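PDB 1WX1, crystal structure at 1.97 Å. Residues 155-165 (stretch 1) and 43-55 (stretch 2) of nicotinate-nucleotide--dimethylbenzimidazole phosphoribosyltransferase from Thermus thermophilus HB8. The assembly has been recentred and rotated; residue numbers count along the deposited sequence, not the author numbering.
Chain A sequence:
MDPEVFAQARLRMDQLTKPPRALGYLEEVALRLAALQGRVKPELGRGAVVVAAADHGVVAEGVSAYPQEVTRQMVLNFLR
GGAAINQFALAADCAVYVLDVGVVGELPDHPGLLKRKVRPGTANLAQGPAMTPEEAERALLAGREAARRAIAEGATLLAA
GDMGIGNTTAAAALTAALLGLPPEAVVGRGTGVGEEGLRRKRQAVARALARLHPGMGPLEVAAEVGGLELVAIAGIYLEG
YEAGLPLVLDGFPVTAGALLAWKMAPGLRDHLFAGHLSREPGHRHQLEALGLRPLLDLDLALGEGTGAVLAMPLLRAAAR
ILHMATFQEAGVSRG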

# COMPACT_ATOMS: atom_id res chain seq x y z
N ALA A 155 17.78 -10.72 6.21
CA ALA A 155 16.46 -10.52 5.61
C ALA A 155 15.40 -11.36 6.33
O ALA A 155 15.62 -12.54 6.61
CB ALA A 155 16.50 -10.90 4.13
N THR A 156 14.27 -10.73 6.66
CA THR A 156 13.17 -11.43 7.33
C THR A 156 12.01 -11.66 6.36
O THR A 156 11.03 -12.33 6.67
CB THR A 156 12.67 -10.65 8.56
OG1 THR A 156 12.07 -9.43 8.14
CG2 THR A 156 13.84 -10.35 9.50
N LEU A 157 12.12 -11.05 5.19
CA LEU A 157 11.15 -11.23 4.11
C LEU A 157 11.96 -11.00 2.85
O LEU A 157 12.87 -10.16 2.84
CB LEU A 157 9.96 -10.26 4.21
CG LEU A 157 10.08 -8.74 4.27
CD1 LEU A 157 8.70 -8.16 4.02
CD2 LEU A 157 10.61 -8.31 5.63
N LEU A 158 11.64 -11.74 1.80
CA LEU A 158 12.41 -11.69 0.57
C LEU A 158 11.60 -11.45 -0.69
O LEU A 158 10.55 -12.05 -0.89
CB LEU A 158 13.19 -13.00 0.45
CG LEU A 158 14.13 -13.20 -0.73
CD1 LEU A 158 15.29 -12.22 -0.62
CD2 LEU A 158 14.63 -14.64 -0.73
N ALA A 159 12.11 -10.57 -1.54
CA ALA A 159 11.45 -10.27 -2.80
C ALA A 159 12.48 -10.44 -3.91
O ALA A 159 13.69 -10.43 -3.65
CB ALA A 159 10.92 -8.85 -2.80
N ALA A 160 12.01 -10.61 -5.14
CA ALA A 160 12.91 -10.72 -6.27
C ALA A 160 12.56 -9.58 -7.21
O ALA A 160 11.42 -9.11 -7.23
CB ALA A 160 12.73 -12.07 -6.98
N GLY A 161 13.56 -9.12 -7.95
CA GLY A 161 13.36 -8.05 -8.91
C GLY A 161 13.97 -8.49 -10.23
O GLY A 161 14.81 -9.39 -10.26
N ASP A 162 13.55 -7.87 -11.32
CA ASP A 162 14.06 -8.21 -12.64
C ASP A 162 14.58 -6.99 -13.39
O ASP A 162 14.10 -5.88 -13.21
CB ASP A 162 12.94 -8.80 -13.49
CG ASP A 162 11.87 -7.76 -13.82
OD1 ASP A 162 11.22 -7.27 -12.87
OD2 ASP A 162 11.70 -7.43 -15.01
N MET A 163 15.57 -7.21 -14.24
CA MET A 163 16.09 -6.15 -15.09
C MET A 163 16.62 -6.84 -16.33
O MET A 163 17.59 -7.60 -16.27
CB MET A 163 17.20 -5.35 -14.40
CG MET A 163 17.71 -4.16 -15.23
SD MET A 163 16.42 -2.92 -15.68
CE MET A 163 16.57 -2.87 -17.49
N GLY A 164 15.97 -6.58 -17.45
CA GLY A 164 16.40 -7.19 -18.70
C GLY A 164 15.53 -6.71 -19.84
O GLY A 164 14.34 -7.03 -19.89
N ILE A 165 16.11 -5.94 -20.75
CA ILE A 165 15.36 -5.43 -21.90
C ILE A 165 14.86 -6.62 -22.70
O ILE A 165 15.62 -7.52 -23.04
CB ILE A 165 16.26 -4.54 -22.79
CG1 ILE A 165 16.69 -3.29 -22.01
CG2 ILE A 165 15.50 -4.14 -24.05
CD1 ILE A 165 15.54 -2.48 -21.45
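Stretch 2, residues 43-55: ELGRGAVVVAAAD

Stretch 2 runs alongside stretch 1 as a parallel neighbour in a β-sheet: its strand, Gly-47 to Ala-54, pairs with the strand that ends at Met-163, the two axes crossing at -26° and approaching to 4.3 Å. Ahead of the ladder, Ala-155 packs its CB 3.5 Å from Ala-48 CB. Thr-156 then anchors the loop before the second strand: its N and OG1 each donate to Arg-46 O at 2.8 Å, while OG1 accepts from Gly-45 N at 2.9 Å. Leu-157 O receives Ala-48 N (3.1 Å), and from here the extended backbones alternate donor and acceptor. Leu-158 sets its CD1 4.3 Å from both Ala-48 CB and Val-50 CG2. Ala-159, opposite Val-49, donates from N to Ala-48 O (2.9 Å) and accepts at O from Val-50 N (3.0 Å). Ala-160 lies beside Val-50, its CA 3.3 Å from Val-50 O. Gly-161 repeats the pattern, N to Val-50 O at 2.8 Å and O to Ala-52 N at 2.9 Å; its CA comes within 4.0 Å of Val-51 CA. Asp-162 pairs with Ala-52. At Met-163 the bond from N to Ala-52 O (3.0 Å) is weak, but O still accepts Ala-54 N at 3.2 Å, and CB lies 4.0 Å from Ala-53 CB. Beyond Gly-164, a water bridges Ile-165 O (2.8 Å from the water O) and Asp-55 OD2 (2.7 Å from it).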

# COMPACT_ATOMS: atom_id res chain seq x y z
N GLU A 43 6.46 -11.51 13.73
CA GLU A 43 7.26 -10.30 13.77
C GLU A 43 8.13 -10.24 12.52
O GLU A 43 8.73 -11.23 12.12
CB GLU A 43 8.14 -10.28 15.03
CG GLU A 43 7.33 -10.32 16.33
CD GLU A 43 8.20 -10.14 17.56
OE1 GLU A 43 8.85 -9.08 17.69
OE2 GLU A 43 8.23 -11.06 18.41
N LEU A 44 8.17 -9.07 11.89
CA LEU A 44 8.97 -8.87 10.69
C LEU A 44 9.87 -7.66 10.89
O LEU A 44 9.58 -6.79 11.70
CB LEU A 44 8.07 -8.64 9.47
CG LEU A 44 7.28 -9.85 8.97
CD1 LEU A 44 6.39 -9.41 7.81
CD2 LEU A 44 8.24 -10.95 8.51
N GLY A 45 10.96 -7.62 10.14
CA GLY A 45 11.86 -6.50 10.25
C GLY A 45 12.47 -6.17 8.91
O GLY A 45 11.76 -5.92 7.93
N ARG A 46 13.79 -6.18 8.87
CA ARG A 46 14.54 -5.89 7.66
C ARG A 46 14.11 -6.78 6.51
O ARG A 46 13.93 -7.99 6.67
CB ARG A 46 16.03 -6.11 7.92
CG ARG A 46 16.94 -5.86 6.73
CD ARG A 46 17.06 -4.38 6.45
NE ARG A 46 18.19 -4.09 5.58
CZ ARG A 46 18.43 -2.89 5.06
NH1 ARG A 46 17.61 -1.88 5.32
NH2 ARG A 46 19.48 -2.70 4.27
N GLY A 47 13.95 -6.19 5.33
CA GLY A 47 13.57 -6.99 4.18
C GLY A 47 14.71 -6.93 3.18
O GLY A 47 15.68 -6.20 3.39
N ALA A 48 14.63 -7.72 2.12
CA ALA A 48 15.65 -7.69 1.08
C ALA A 48 15.04 -8.02 -0.27
O ALA A 48 14.05 -8.75 -0.36
CB ALA A 48 16.78 -8.70 1.40
N VAL A 49 15.60 -7.43 -1.32
CA VAL A 49 15.16 -7.70 -2.68
C VAL A 49 16.42 -8.01 -3.47
O VAL A 49 17.44 -7.32 -3.35
CB VAL A 49 14.41 -6.49 -3.33
CG1 VAL A 49 15.32 -5.26 -3.40
CG2 VAL A 49 13.95 -6.86 -4.74
N VAL A 50 16.37 -9.10 -4.24
CA VAL A 50 17.50 -9.47 -5.08
C VAL A 50 17.02 -9.23 -6.50
O VAL A 50 16.06 -9.85 -6.96
CB VAL A 50 17.88 -10.96 -4.92
CG1 VAL A 50 19.01 -11.31 -5.89
CG2 VAL A 50 18.33 -11.22 -3.48
N VAL A 51 17.67 -8.29 -7.17
CA VAL A 51 17.32 -7.95 -8.54
C VAL A 51 18.23 -8.71 -9.49
O VAL A 51 19.43 -8.46 -9.54
CB VAL A 51 17.50 -6.43 -8.79
CG1 VAL A 51 17.01 -6.06 -10.19
CG2 VAL A 51 16.74 -5.64 -7.72
N ALA A 52 17.65 -9.66 -10.23
CA ALA A 52 18.41 -10.47 -11.18
C ALA A 52 18.39 -9.80 -12.55
O ALA A 52 17.34 -9.36 -13.02
CB ALA A 52 17.80 -11.87 -11.26
N ALA A 53 19.55 -9.72 -13.19
CA ALA A 53 19.65 -9.06 -14.49
C ALA A 53 20.33 -9.91 -15.55
O ALA A 53 21.30 -10.62 -15.27
CB ALA A 53 20.40 -7.74 -14.34
N ALA A 54 19.82 -9.82 -16.77
CA ALA A 54 20.38 -10.55 -17.89
C ALA A 54 19.77 -10.00 -19.17
O ALA A 54 18.68 -9.43 -19.15
CB ALA A 54 20.08 -12.05 -17.77
N ASP A 55 20.47 -10.18 -20.28
CA ASP A 55 19.97 -9.71 -21.56
C ASP A 55 19.28 -10.81 -22.34
O ASP A 55 19.43 -11.99 -22.03
CB ASP A 55 21.09 -9.06 -22.36
CG ASP A 55 21.32 -7.62 -21.94
OD1 ASP A 55 22.44 -7.27 -21.51
OD2 ASP A 55 20.35 -6.83 -22.03
O HOH W 1 18.39 -7.59 -23.68